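Local coordinates for L-amino acid deaminase (Proteus vulgaris, PDB 5I39), which is a membrane-bound flavoprotein that binds FAD and probably oxidises L-amino acids with release of their amino group, at residues G15-G20 against D185-T190; E28-A33 against R203-C208; H96-H101 against V145-P150; I112-R117 against F191-Y196; R117-V122 against S181-P186. All blocks are in the same frame, centred on the assembly; numbering follows the deposited sequence.

Contact 1: G15-G20 against D185-T190; sequences GRFVPG and DPEVAT
Arg16 NH1 donates to Glu187 OE2 at 3.0 Å, an almost straight bond (165° at the hydrogen) that is also a salt bridge. It is one-pronged: the oxygen lies in the plane of the guanidinium, at its edge, whereas the nitrogen stands above the carboxylate plane, and the two flat groups are nearly perpendicular. The Glu187 chain is bent at chi2 (76°), which folds CD back toward the loop. The same oxygen is also approached by the aliphatic part of the arginine, with Arg16 CD 3.4 Å from Glu187 OE2. Pro186 crosses the arginine at about a right angle, its CG 3.8 Å from Arg16 NH1. Phe17 CE2 sits 3.5 Å above the centre of one guanidinium face, and Phe17 CE1 comes to 3.8 Å from Glu187 CA.

Both charges have further partners. Arg16 NH2 donates to Ser77 O and the guanidinium forms a cation-pi pair with Trp344, while Glu187 OE1 makes a second salt bridge with Arg23. Such a buried network probably keeps both side chains charged. Next to it the chain turns into a helix: Asp185 O accepts from both Val188 N and Ala189 N, and Val188 occupies the N-cap position of helix 189-199. Pro186, whose side chain is about 5 Å from Gly81 between nearest atoms, brings the contact close to residues that bind FAD. The case illustrates an N-terminal loop pinned by a buried ion pair to the start of a helix beside the flavin site.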
# COMPACT_ATOMS: atom_id res chain seq x y z
N GLY A 15 7.29 4.75 -18.99
CA GLY A 15 6.40 5.70 -19.69
C GLY A 15 5.26 6.29 -18.88
O GLY A 15 4.74 7.35 -19.23
N ARG A 16 4.87 5.61 -17.81
CA ARG A 16 3.87 6.13 -16.86
C ARG A 16 4.36 7.34 -16.05
O ARG A 16 3.55 8.18 -15.67
CB ARG A 16 3.40 5.02 -15.92
CG ARG A 16 4.45 4.46 -14.97
CD ARG A 16 4.10 3.03 -14.60
NE ARG A 16 5.08 2.41 -13.70
CZ ARG A 16 5.06 2.47 -12.37
NH1 ARG A 16 4.12 3.15 -11.71
NH2 ARG A 16 6.02 1.84 -11.69
N PHE A 17 5.66 7.40 -15.78
CA PHE A 17 6.25 8.57 -15.12
C PHE A 17 6.49 9.66 -16.16
O PHE A 17 7.00 9.38 -17.25
CB PHE A 17 7.56 8.21 -14.41
CG PHE A 17 7.40 7.18 -13.32
CD1 PHE A 17 6.87 7.53 -12.08
CD2 PHE A 17 7.79 5.86 -13.53
CE1 PHE A 17 6.74 6.58 -11.07
CE2 PHE A 17 7.65 4.91 -12.53
CZ PHE A 17 7.12 5.27 -11.30
N VAL A 18 6.12 10.89 -15.82
CA VAL A 18 6.20 12.03 -16.73
C VAL A 18 7.04 13.14 -16.08
O VAL A 18 6.53 13.89 -15.24
CB VAL A 18 4.79 12.55 -17.11
CG1 VAL A 18 4.88 13.64 -18.17
CG2 VAL A 18 3.92 11.41 -17.62
N PRO A 19 8.33 13.24 -16.45
CA PRO A 19 9.20 14.30 -15.92
C PRO A 19 8.63 15.71 -16.13
O PRO A 19 7.93 15.96 -17.11
CB PRO A 19 10.51 14.12 -16.70
CG PRO A 19 10.52 12.68 -17.09
CD PRO A 19 9.09 12.30 -17.31
N GLY A 20 8.90 16.62 -15.19
CA GLY A 20 8.43 18.00 -15.28
C GLY A 20 6.93 18.20 -15.06
O GLY A 20 6.37 19.22 -15.48
N ASP A 185 -2.67 6.77 -7.14
CA ASP A 185 -1.90 6.49 -8.36
C ASP A 185 -0.42 6.32 -8.00
O ASP A 185 0.16 7.20 -7.36
CB ASP A 185 -2.06 7.61 -9.39
CG ASP A 185 -3.52 7.91 -9.72
OD1 ASP A 185 -4.42 7.09 -9.43
OD2 ASP A 185 -3.77 9.00 -10.29
N PRO A 186 0.21 5.22 -8.45
CA PRO A 186 1.59 4.95 -8.02
C PRO A 186 2.66 5.88 -8.59
O PRO A 186 3.77 5.91 -8.07
CB PRO A 186 1.80 3.51 -8.47
CG PRO A 186 0.90 3.35 -9.64
CD PRO A 186 -0.32 4.13 -9.29
N GLU A 187 2.32 6.67 -9.60
CA GLU A 187 3.24 7.66 -10.12
C GLU A 187 3.34 8.90 -9.22
O GLU A 187 4.23 9.72 -9.43
CB GLU A 187 2.83 8.09 -11.53
CG GLU A 187 2.84 6.96 -12.55
CD GLU A 187 1.65 6.02 -12.45
OE1 GLU A 187 0.55 6.46 -12.04
OE2 GLU A 187 1.82 4.83 -12.78
N VAL A 188 2.43 9.02 -8.25
CA VAL A 188 2.33 10.23 -7.43
C VAL A 188 2.31 10.00 -5.91
O VAL A 188 3.05 10.67 -5.20
CB VAL A 188 1.07 11.06 -7.81
CG1 VAL A 188 0.98 12.34 -6.99
CG2 VAL A 188 1.08 11.40 -9.29
N ALA A 189 1.45 9.10 -5.43
CA ALA A 189 1.06 9.11 -4.01
C ALA A 189 2.23 9.08 -3.02
O ALA A 189 2.33 9.94 -2.15
CB ALA A 189 0.09 7.98 -3.71
N THR A 190 3.11 8.10 -3.15
CA THR A 190 4.20 7.96 -2.18
C THR A 190 5.22 9.09 -2.32
O THR A 190 5.84 9.49 -1.34
CB THR A 190 4.86 6.58 -2.28
OG1 THR A 190 3.84 5.59 -2.17
CG2 THR A 190 5.88 6.37 -1.15

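Contact 2: E28-A33 against R203-C208; sequences EGTEGA and RIYTQC
The Tyr205 ring receives Thr30 over one face, CB standing 3.9 Å above the plane and offset toward the rim in a CH-pi contact. At its edge, in the plane, lies water 4, which accepts from Tyr205 OH and donates to both Glu31 O and Ala33 O. Thr30 CG2 also comes to 3.6 Å from Tyr205 OH.

The polar half of Thr30 turns to the strand. Thr30 N donates to Ile204 O at 2.7 Å, and Ile204 N in return donates to Thr30 OG1 at 2.9 Å, with an angle of 163° at the hydrogen. The hydroxyl oxygen is placed for this by a chi1 of -55°, anti to the carbonyl carbon and beside its own backbone N. Gly29 lies tight against the same carbonyl, its CA 3.3 Å from Ile204 O.

Farther along, waters 1 and 2 each donate to Glu28 OE2 and to Thr206 OG1, bridging side chains whose oxygens remain 3.9 Å apart; water 3 joins Thr206 N to Thr30 O. Strand 203-205 is the outermost strand of a Rossmann-type sheet and pairs with strand 63-66 through Val63 and Ile65. The side chains of Thr206 and the FAD-binding Glu67 are about 4 Å apart at their nearest atoms. Chemically, a threonine hydroxyl stands in for a backbone carbonyl here, so that both the amide and the carbonyl of Ile204 are satisfied by a loop that supplies no strand, and waters add further links between the segments.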
# COMPACT_ATOMS: atom_id res chain seq x y z
N GLU A 28 14.30 13.70 -4.39
CA GLU A 28 15.71 13.63 -4.03
C GLU A 28 15.86 13.39 -2.53
O GLU A 28 15.05 13.85 -1.72
CB GLU A 28 16.46 14.89 -4.45
CG GLU A 28 17.98 14.80 -4.34
CD GLU A 28 18.57 13.58 -5.05
OE1 GLU A 28 18.82 13.67 -6.27
OE2 GLU A 28 18.78 12.54 -4.38
N GLY A 29 16.90 12.64 -2.17
CA GLY A 29 17.26 12.49 -0.77
C GLY A 29 17.77 13.79 -0.18
O GLY A 29 18.14 14.72 -0.89
N THR A 30 17.79 13.84 1.14
CA THR A 30 18.38 14.96 1.88
C THR A 30 19.86 15.08 1.52
O THR A 30 20.56 14.08 1.44
CB THR A 30 18.21 14.73 3.39
OG1 THR A 30 16.82 14.52 3.69
CG2 THR A 30 18.75 15.90 4.21
N GLU A 31 20.31 16.31 1.29
CA GLU A 31 21.71 16.58 0.94
C GLU A 31 22.60 16.54 2.18
O GLU A 31 22.12 16.64 3.30
CB GLU A 31 21.84 17.96 0.28
CG GLU A 31 21.19 18.08 -1.09
CD GLU A 31 21.25 19.49 -1.66
OE1 GLU A 31 22.18 20.25 -1.31
OE2 GLU A 31 20.36 19.84 -2.46
N GLY A 32 23.90 16.40 1.95
CA GLY A 32 24.90 16.50 3.01
C GLY A 32 25.22 15.19 3.71
O GLY A 32 24.76 14.12 3.32
N ALA A 33 26.02 15.30 4.77
CA ALA A 33 26.53 14.13 5.48
C ALA A 33 25.43 13.44 6.29
O ALA A 33 24.45 14.07 6.69
CB ALA A 33 27.68 14.52 6.40
N ARG A 203 14.66 13.45 7.69
CA ARG A 203 15.80 13.46 6.78
C ARG A 203 15.95 12.07 6.18
O ARG A 203 15.93 11.07 6.90
CB ARG A 203 17.05 13.95 7.49
CG ARG A 203 16.91 15.42 7.88
CD ARG A 203 18.19 16.01 8.44
NE ARG A 203 18.49 15.54 9.78
CZ ARG A 203 19.57 15.88 10.48
NH1 ARG A 203 20.48 16.70 9.97
NH2 ARG A 203 19.74 15.39 11.71
N ILE A 204 16.04 12.01 4.85
CA ILE A 204 15.99 10.76 4.11
C ILE A 204 17.23 10.65 3.25
O ILE A 204 17.43 11.44 2.33
CB ILE A 204 14.73 10.66 3.21
CG1 ILE A 204 13.46 10.94 4.03
CG2 ILE A 204 14.67 9.29 2.55
CD1 ILE A 204 12.16 10.92 3.25
N TYR A 205 18.07 9.65 3.54
CA TYR A 205 19.33 9.47 2.84
C TYR A 205 19.23 8.29 1.88
O TYR A 205 19.03 7.15 2.30
CB TYR A 205 20.49 9.32 3.84
CG TYR A 205 20.59 10.59 4.63
CD1 TYR A 205 21.32 11.68 4.15
CD2 TYR A 205 19.88 10.76 5.82
CE1 TYR A 205 21.38 12.88 4.85
CE2 TYR A 205 19.92 11.95 6.52
CZ TYR A 205 20.67 13.00 6.04
OH TYR A 205 20.70 14.18 6.75
N THR A 206 19.35 8.60 0.59
CA THR A 206 19.25 7.62 -0.48
C THR A 206 20.64 7.07 -0.82
O THR A 206 21.66 7.62 -0.39
CB THR A 206 18.60 8.24 -1.72
OG1 THR A 206 19.30 9.43 -2.08
CG2 THR A 206 17.15 8.58 -1.43
N GLN A 207 20.67 5.99 -1.59
CA GLN A 207 21.92 5.27 -1.88
C GLN A 207 22.70 4.99 -0.58
O GLN A 207 23.92 5.16 -0.52
CB GLN A 207 22.79 6.04 -2.88
CG GLN A 207 22.14 6.23 -4.25
CD GLN A 207 21.08 7.32 -4.27
OE1 GLN A 207 21.28 8.40 -3.72
NE2 GLN A 207 19.95 7.04 -4.92
N CYS A 208 21.96 4.57 0.44
CA CYS A 208 22.47 4.45 1.80
C CYS A 208 21.82 3.26 2.50
O CYS A 208 20.81 3.40 3.20
CB CYS A 208 22.21 5.75 2.56
SG CYS A 208 22.89 5.81 4.24
O HOH W 1 18.09 9.53 -4.82
O HOH W 2 20.99 12.19 -2.40
O HOH W 3 20.40 11.47 0.26
O HOH W 4 22.52 16.00 5.99

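Contact 3: H96-H101 against V145-P150; sequences HHLGKH and VGSDIP
His97 donates from NE2 to Ile149 O at 2.8 Å, the oxygen sitting at the ring edge, in its plane. Seen from the acceptor, the donor stands well above the carbonyl plane, 49° out of it. Chi1 of -172° sets His97 CG anti to the backbone N. The His97 and Ile149 side chains run past each other in opposite directions, with His97 NE2 3.5 Å from Ile149 CB. Along the same rim, His97 CD2 meets Ser147 CB at 3.8 Å and CE1 faces Pro150 O at 3.5 Å.

The isoleucine reaches on to the next turn of the helix. Its CD1 lies 3.4 Å above the His101 ring plane, offset toward the CG side, in a CH-pi contact over the face. The same methyl touches Leu98 CG at 3.9 Å, so one methyl group bridges two side chains of the helix.

A second shell holds this loop in shape. Ser147 OG accepts from Ile149 N at 3.0 Å, an ST turn, and thereby helps fix the residue whose carbonyl takes the histidine bond. The His97 ring also meets that of Phe93, one turn earlier in the helix.

Segment 96-101 belongs to helix 90-103, which also packs through Leu98 on Val382 of helix 376-392 and through His96 on Thr378, a residue that binds FAD. Segment 145-150 is the link from helix 128-143 to strand 153-156, laid against the flank of helix 90-103.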
# COMPACT_ATOMS: atom_id res chain seq x y z
N HIS A 96 -7.87 -1.62 7.46
CA HIS A 96 -8.29 -1.10 6.16
C HIS A 96 -9.38 -0.04 6.23
O HIS A 96 -9.34 0.95 5.49
CB HIS A 96 -8.73 -2.25 5.27
CG HIS A 96 -7.59 -3.10 4.81
ND1 HIS A 96 -7.44 -3.48 3.50
CD2 HIS A 96 -6.52 -3.58 5.47
CE1 HIS A 96 -6.34 -4.19 3.37
NE2 HIS A 96 -5.75 -4.26 4.55
N HIS A 97 -10.35 -0.24 7.11
CA HIS A 97 -11.47 0.68 7.29
C HIS A 97 -10.98 2.04 7.78
O HIS A 97 -11.33 3.09 7.22
CB HIS A 97 -12.45 0.03 8.28
CG HIS A 97 -13.74 0.75 8.44
ND1 HIS A 97 -14.68 0.85 7.44
CD2 HIS A 97 -14.29 1.32 9.54
CE1 HIS A 97 -15.74 1.48 7.91
NE2 HIS A 97 -15.53 1.78 9.18
N LEU A 98 -10.14 2.02 8.81
CA LEU A 98 -9.50 3.23 9.31
C LEU A 98 -8.44 3.78 8.34
O LEU A 98 -8.27 4.98 8.23
CB LEU A 98 -8.87 3.00 10.69
CG LEU A 98 -9.80 3.06 11.91
CD1 LEU A 98 -10.93 2.05 11.85
CD2 LEU A 98 -8.98 2.86 13.17
N GLY A 99 -7.73 2.89 7.65
CA GLY A 99 -6.77 3.31 6.64
C GLY A 99 -7.41 4.18 5.57
O GLY A 99 -6.92 5.27 5.26
N LYS A 100 -8.54 3.72 5.03
CA LYS A 100 -9.30 4.51 4.06
C LYS A 100 -9.74 5.85 4.64
O LYS A 100 -9.65 6.88 3.98
CB LYS A 100 -10.54 3.76 3.60
CG LYS A 100 -10.28 2.56 2.70
CD LYS A 100 -11.45 1.59 2.69
CE LYS A 100 -12.76 2.26 2.33
NZ LYS A 100 -13.87 1.27 2.44
N HIS A 101 -10.24 5.83 5.87
CA HIS A 101 -10.70 7.04 6.55
C HIS A 101 -9.58 8.08 6.65
O HIS A 101 -9.80 9.27 6.44
CB HIS A 101 -11.22 6.66 7.94
CG HIS A 101 -11.79 7.81 8.71
ND1 HIS A 101 -11.16 8.35 9.81
CD2 HIS A 101 -12.93 8.51 8.54
CE1 HIS A 101 -11.89 9.34 10.29
NE2 HIS A 101 -12.97 9.45 9.54
N VAL A 145 -19.65 -3.32 13.30
CA VAL A 145 -18.64 -2.67 12.45
C VAL A 145 -17.31 -2.55 13.19
O VAL A 145 -16.24 -2.79 12.61
CB VAL A 145 -19.12 -1.29 11.93
CG1 VAL A 145 -18.01 -0.59 11.14
CG2 VAL A 145 -20.34 -1.47 11.03
N GLY A 146 -17.37 -2.21 14.48
CA GLY A 146 -16.18 -2.06 15.32
C GLY A 146 -15.57 -0.67 15.26
O GLY A 146 -14.47 -0.46 15.77
N SER A 147 -16.30 0.27 14.67
CA SER A 147 -15.84 1.63 14.48
C SER A 147 -17.06 2.51 14.27
O SER A 147 -18.07 2.05 13.74
CB SER A 147 -14.95 1.72 13.24
OG SER A 147 -14.64 3.06 12.89
N ASP A 148 -16.94 3.78 14.67
CA ASP A 148 -17.97 4.78 14.39
C ASP A 148 -17.86 5.36 12.97
O ASP A 148 -18.75 6.09 12.54
CB ASP A 148 -18.00 5.91 15.45
CG ASP A 148 -16.68 6.69 15.56
OD1 ASP A 148 -15.72 6.41 14.81
OD2 ASP A 148 -16.61 7.59 16.41
N ILE A 149 -16.79 5.02 12.25
CA ILE A 149 -16.65 5.39 10.84
C ILE A 149 -17.70 4.56 10.07
O ILE A 149 -17.66 3.33 10.15
CB ILE A 149 -15.24 5.08 10.30
CG1 ILE A 149 -14.19 5.94 11.02
CG2 ILE A 149 -15.15 5.31 8.80
CD1 ILE A 149 -12.80 5.36 10.96
N PRO A 150 -18.64 5.21 9.36
CA PRO A 150 -19.69 4.44 8.69
C PRO A 150 -19.18 3.44 7.65
O PRO A 150 -18.26 3.76 6.89
CB PRO A 150 -20.56 5.52 8.05
CG PRO A 150 -20.40 6.69 8.95
CD PRO A 150 -18.96 6.65 9.35

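Contact 4: I112-R117 against F191-Y196; sequences IDTTYR and FVMAEY
Val192 opens the contact on the helix side, with its two methyls divided between side chain and backbone of the facing loop. Its CG1, anti to the backbone N (chi1 169°), meets Thr114 CG2 at 3.8 Å and Ile112 CG2 at 4.2 Å, while its CG2 rests 3.7 Å from Asp113 O. Thr114 and Val192 cross at about a right angle, methyl against methyl, and no hydrogen bond passes between the segments.

The loop owes its shape to bonds of its own. Asp113 OD1 accepts from Thr115 N in an Asx turn, and Thr114 OG1 accepts from Tyr116 N in an overlapping ST turn as well as bonding to Asn107. Arg117 grips the Asp113 carboxylate end-on, NH1 to OD1 and NH2 to OD2, each at 2.8 Å. OD1 thus has two donors: Arg117 NH1 on its syn side, and Thr115 N from above the carboxylate plane. This folded turn, leading into strand 117-123, presents the Thr114 methyl to the helix.

Next along the helix, Met193, a selenomethionine, also touches that methyl, its SE 4.0 Å from Thr114 CG2. Bent at chi2 and chi3, the Met193 side chain also packs on Met51 and Ile54 of helix 47-58 and on Met106 of helix 106-110.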
# COMPACT_ATOMS: atom_id res chain seq x y z
N ILE A 112 -1.50 19.17 -0.74
CA ILE A 112 -1.06 18.87 -2.10
C ILE A 112 -1.77 17.57 -2.47
O ILE A 112 -1.87 16.65 -1.65
CB ILE A 112 0.47 18.69 -2.19
CG1 ILE A 112 1.17 20.00 -1.79
CG2 ILE A 112 0.89 18.26 -3.59
CD1 ILE A 112 2.68 19.91 -1.66
N ASP A 113 -2.24 17.50 -3.70
CA ASP A 113 -3.00 16.34 -4.18
C ASP A 113 -2.12 15.09 -4.21
O ASP A 113 -1.15 15.02 -4.96
CB ASP A 113 -3.56 16.65 -5.57
CG ASP A 113 -4.57 15.63 -6.07
OD1 ASP A 113 -4.89 14.64 -5.35
OD2 ASP A 113 -5.05 15.82 -7.21
N THR A 114 -2.48 14.10 -3.40
CA THR A 114 -1.78 12.81 -3.40
C THR A 114 -2.24 11.89 -4.53
O THR A 114 -1.64 10.84 -4.74
CB THR A 114 -2.03 12.05 -2.08
OG1 THR A 114 -3.43 11.73 -1.97
CG2 THR A 114 -1.56 12.86 -0.88
N THR A 115 -3.31 12.31 -5.23
CA THR A 115 -4.16 11.52 -6.15
C THR A 115 -5.20 10.66 -5.44
O THR A 115 -6.00 10.01 -6.11
CB THR A 115 -3.43 10.68 -7.22
OG1 THR A 115 -2.76 9.55 -6.63
CG2 THR A 115 -2.47 11.53 -8.02
N TYR A 116 -5.25 10.67 -4.10
CA TYR A 116 -6.28 9.88 -3.43
C TYR A 116 -7.66 10.41 -3.80
O TYR A 116 -7.90 11.62 -3.76
CB TYR A 116 -6.14 9.87 -1.91
CG TYR A 116 -7.07 8.84 -1.29
CD1 TYR A 116 -6.74 7.49 -1.32
CD2 TYR A 116 -8.29 9.20 -0.72
CE1 TYR A 116 -7.58 6.52 -0.79
CE2 TYR A 116 -9.14 8.24 -0.18
CZ TYR A 116 -8.78 6.91 -0.21
OH TYR A 116 -9.58 5.94 0.33
N ARG A 117 -8.54 9.48 -4.15
CA ARG A 117 -9.94 9.78 -4.45
C ARG A 117 -10.82 8.73 -3.79
O ARG A 117 -10.45 7.56 -3.74
CB ARG A 117 -10.20 9.72 -5.96
CG ARG A 117 -9.39 10.70 -6.80
CD ARG A 117 -9.86 12.13 -6.63
NE ARG A 117 -9.10 13.05 -7.48
CZ ARG A 117 -7.93 13.61 -7.16
NH1 ARG A 117 -7.35 13.38 -5.99
NH2 ARG A 117 -7.35 14.43 -8.03
N PHE A 191 5.37 9.61 -3.53
CA PHE A 191 6.28 10.73 -3.78
C PHE A 191 5.80 11.99 -3.07
O PHE A 191 6.60 12.70 -2.46
CB PHE A 191 6.47 10.94 -5.28
CG PHE A 191 7.00 9.72 -5.98
CD1 PHE A 191 8.35 9.38 -5.90
CD2 PHE A 191 6.14 8.86 -6.66
CE1 PHE A 191 8.83 8.23 -6.52
CE2 PHE A 191 6.61 7.71 -7.27
CZ PHE A 191 7.95 7.40 -7.20
N VAL A 192 4.50 12.26 -3.14
CA VAL A 192 3.93 13.37 -2.38
C VAL A 192 4.16 13.17 -0.87
O VAL A 192 4.53 14.10 -0.17
CB VAL A 192 2.43 13.56 -2.72
CG1 VAL A 192 1.75 14.53 -1.76
CG2 VAL A 192 2.30 14.07 -4.15
N MSE A 193 3.96 11.94 -0.39
CA MSE A 193 4.17 11.67 1.04
C MSE A 193 5.62 11.85 1.44
O MSE A 193 5.89 12.36 2.53
CB MSE A 193 3.68 10.28 1.44
CG MSE A 193 2.19 10.01 1.24
SE MSE A 193 1.02 11.47 1.85
CE MSE A 193 1.67 11.75 3.68
N ALA A 194 6.55 11.45 0.58
CA ALA A 194 7.98 11.63 0.87
C ALA A 194 8.38 13.11 0.94
O ALA A 194 9.14 13.50 1.84
CB ALA A 194 8.83 10.93 -0.17
N GLU A 195 7.90 13.92 0.01
CA GLU A 195 8.19 15.36 0.03
C GLU A 195 7.61 16.00 1.29
O GLU A 195 8.25 16.85 1.91
CB GLU A 195 7.65 16.06 -1.21
CG GLU A 195 8.45 15.81 -2.47
CD GLU A 195 9.85 16.38 -2.43
OE1 GLU A 195 10.36 16.69 -1.33
OE2 GLU A 195 10.45 16.52 -3.52
N TYR A 196 6.41 15.57 1.67
CA TYR A 196 5.79 16.04 2.90
C TYR A 196 6.62 15.65 4.13
O TYR A 196 6.86 16.48 5.00
CB TYR A 196 4.37 15.50 3.00
CG TYR A 196 3.65 15.84 4.29
CD1 TYR A 196 3.19 17.13 4.55
CD2 TYR A 196 3.42 14.85 5.24
CE1 TYR A 196 2.51 17.42 5.73
CE2 TYR A 196 2.75 15.13 6.42
CZ TYR A 196 2.30 16.41 6.66
OH TYR A 196 1.63 16.65 7.84

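Contact 5: R117-V122 against S181-P186; sequences RTQGRV and SGSFDP
Arg117 and Ser183 open a short antiparallel ladder that joins strand 117-123 to strand 182-183 and ends where strand 117-123 is interrupted at Gln119-Gly120. They are a hydrogen-bonded pair: Arg117 N donates to Ser183 O and Ser183 N to Arg117 O, both at 2.9 Å. Their side chains share one face of the sheet. Thr118 follows as the non-hydrogen-bonded partner of Gly182, whose CA makes a C-H...O contact with Arg117 O at 3.3 Å.

Beyond them two residues face one. Ser181 O accepts from both Gln119 N, at 2.8 Å and nearly along the C=O axis, and Gly120 N, at 3.2 Å and tilted from the carbonyl plane. Gly120 has a positive phi (92°); at its backbone angles a side chain would jam against the preceding carbonyl O.

The Gln119 side chain, extended with CG anti to the backbone N (chi1 174°), packs on Ser183, its OE1 3.3 Å from Ser183 CB. Water 5 donates to Gln119 OE1 and Gly182 O and accepts from Ser181 OG, a three-way link beside this break. The amide nitrogen, Gln119 NE2, donates to Glu287 O, and Ser183 OG is held by Arg286. Arg121 CB packs 3.7 Å from Ser181 CB. Arg121 NH2 forms a salt bridge with Glu123 OE1 and NE donates to the FAD-binding Gln82, consistent with a second-shell place near the cofactor. Strand 182-183 also pairs with strand 82-83, through Gly182 and Ala83. The whole is an antiparallel strand pair interrupted where one carbonyl takes two successive amides, within the mixed sheet near the flavin site.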
# COMPACT_ATOMS: atom_id res chain seq x y z
N ARG A 117 -8.54 9.48 -4.15
CA ARG A 117 -9.94 9.78 -4.45
C ARG A 117 -10.82 8.73 -3.79
O ARG A 117 -10.45 7.56 -3.74
CB ARG A 117 -10.20 9.72 -5.96
CG ARG A 117 -9.39 10.70 -6.80
CD ARG A 117 -9.86 12.13 -6.63
NE ARG A 117 -9.10 13.05 -7.48
CZ ARG A 117 -7.93 13.61 -7.16
NH1 ARG A 117 -7.35 13.38 -5.99
NH2 ARG A 117 -7.35 14.43 -8.03
N THR A 118 -11.97 9.17 -3.30
CA THR A 118 -13.03 8.24 -2.91
C THR A 118 -13.82 7.96 -4.18
O THR A 118 -14.48 8.84 -4.73
CB THR A 118 -13.89 8.82 -1.78
OG1 THR A 118 -13.07 8.96 -0.62
CG2 THR A 118 -15.03 7.89 -1.44
N GLN A 119 -13.70 6.73 -4.66
CA GLN A 119 -14.04 6.35 -6.02
C GLN A 119 -15.22 5.38 -6.14
O GLN A 119 -16.06 5.54 -7.03
CB GLN A 119 -12.81 5.71 -6.65
CG GLN A 119 -13.02 5.13 -8.03
CD GLN A 119 -11.72 4.65 -8.60
OE1 GLN A 119 -11.10 3.72 -8.07
NE2 GLN A 119 -11.27 5.28 -9.68
N GLY A 120 -15.25 4.36 -5.30
CA GLY A 120 -16.25 3.31 -5.42
C GLY A 120 -15.78 2.15 -6.28
O GLY A 120 -15.11 2.35 -7.30
N ARG A 121 -16.14 0.94 -5.86
CA ARG A 121 -15.66 -0.29 -6.48
C ARG A 121 -16.79 -1.29 -6.59
O ARG A 121 -17.43 -1.61 -5.59
CB ARG A 121 -14.53 -0.89 -5.65
CG ARG A 121 -13.98 -2.22 -6.16
CD ARG A 121 -12.85 -2.66 -5.26
NE ARG A 121 -12.16 -3.87 -5.72
CZ ARG A 121 -12.58 -5.12 -5.51
NH1 ARG A 121 -11.85 -6.12 -5.98
NH2 ARG A 121 -13.71 -5.38 -4.85
N VAL A 122 -17.00 -1.79 -7.81
CA VAL A 122 -18.01 -2.83 -8.04
C VAL A 122 -17.31 -4.13 -8.39
O VAL A 122 -16.49 -4.19 -9.30
CB VAL A 122 -19.08 -2.45 -9.10
CG1 VAL A 122 -19.98 -1.35 -8.57
CG2 VAL A 122 -18.48 -2.07 -10.44
N SER A 181 -14.65 2.99 -1.66
CA SER A 181 -13.31 2.49 -1.97
C SER A 181 -12.43 3.64 -2.43
O SER A 181 -12.90 4.58 -3.08
CB SER A 181 -13.35 1.43 -3.07
OG SER A 181 -13.68 2.01 -4.32
N GLY A 182 -11.16 3.57 -2.06
CA GLY A 182 -10.19 4.57 -2.44
C GLY A 182 -9.42 4.21 -3.68
O GLY A 182 -9.29 3.04 -4.05
N SER A 183 -8.87 5.25 -4.31
CA SER A 183 -7.98 5.14 -5.45
C SER A 183 -6.78 6.03 -5.20
O SER A 183 -6.94 7.15 -4.73
CB SER A 183 -8.71 5.61 -6.70
OG SER A 183 -7.85 5.68 -7.83
N PHE A 184 -5.59 5.53 -5.50
CA PHE A 184 -4.36 6.34 -5.48
C PHE A 184 -3.45 5.85 -6.59
O PHE A 184 -3.47 4.67 -6.94
CB PHE A 184 -3.63 6.40 -4.10
CG PHE A 184 -3.78 5.17 -3.22
CD1 PHE A 184 -3.80 3.88 -3.73
CD2 PHE A 184 -3.86 5.33 -1.83
CE1 PHE A 184 -3.93 2.78 -2.89
CE2 PHE A 184 -3.98 4.23 -0.99
CZ PHE A 184 -4.03 2.95 -1.53
N ASP A 185 -2.67 6.77 -7.14
CA ASP A 185 -1.90 6.49 -8.36
C ASP A 185 -0.42 6.32 -8.00
O ASP A 185 0.16 7.20 -7.36
CB ASP A 185 -2.06 7.61 -9.39
CG ASP A 185 -3.52 7.91 -9.72
OD1 ASP A 185 -4.42 7.09 -9.43
OD2 ASP A 185 -3.77 9.00 -10.29
N PRO A 186 0.21 5.22 -8.45
CA PRO A 186 1.59 4.95 -8.02
C PRO A 186 2.66 5.88 -8.59
O PRO A 186 3.77 5.91 -8.07
CB PRO A 186 1.80 3.51 -8.47
CG PRO A 186 0.90 3.35 -9.64
CD PRO A 186 -0.32 4.13 -9.29
O HOH W 5 -11.34 2.22 -5.77

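How the contacts relate
Contacts 1, 4 and 5 form a continuous group. Contact 5 shares Arg117 with contact 4 and Asp185 and Pro186 with contact 1, and all three converge on the passage from strand 182-183 into helix 189-199; Thr115 OG1 probably bonds to Asp185 N where they meet. Centres of contacts 1 and 4 are about 11 Å apart. Strand 203-205 of contact 2 follows helix 189-199, while its other segment, 28-33, comes just after 15-20; contacts 1 and 2 alternate along the chain, and contact 3 lies between their segments, about 36 Å from contact 2, centre to centre. The N-terminal region thus reaches both helix start and sheet edge around the FAD-binding fold.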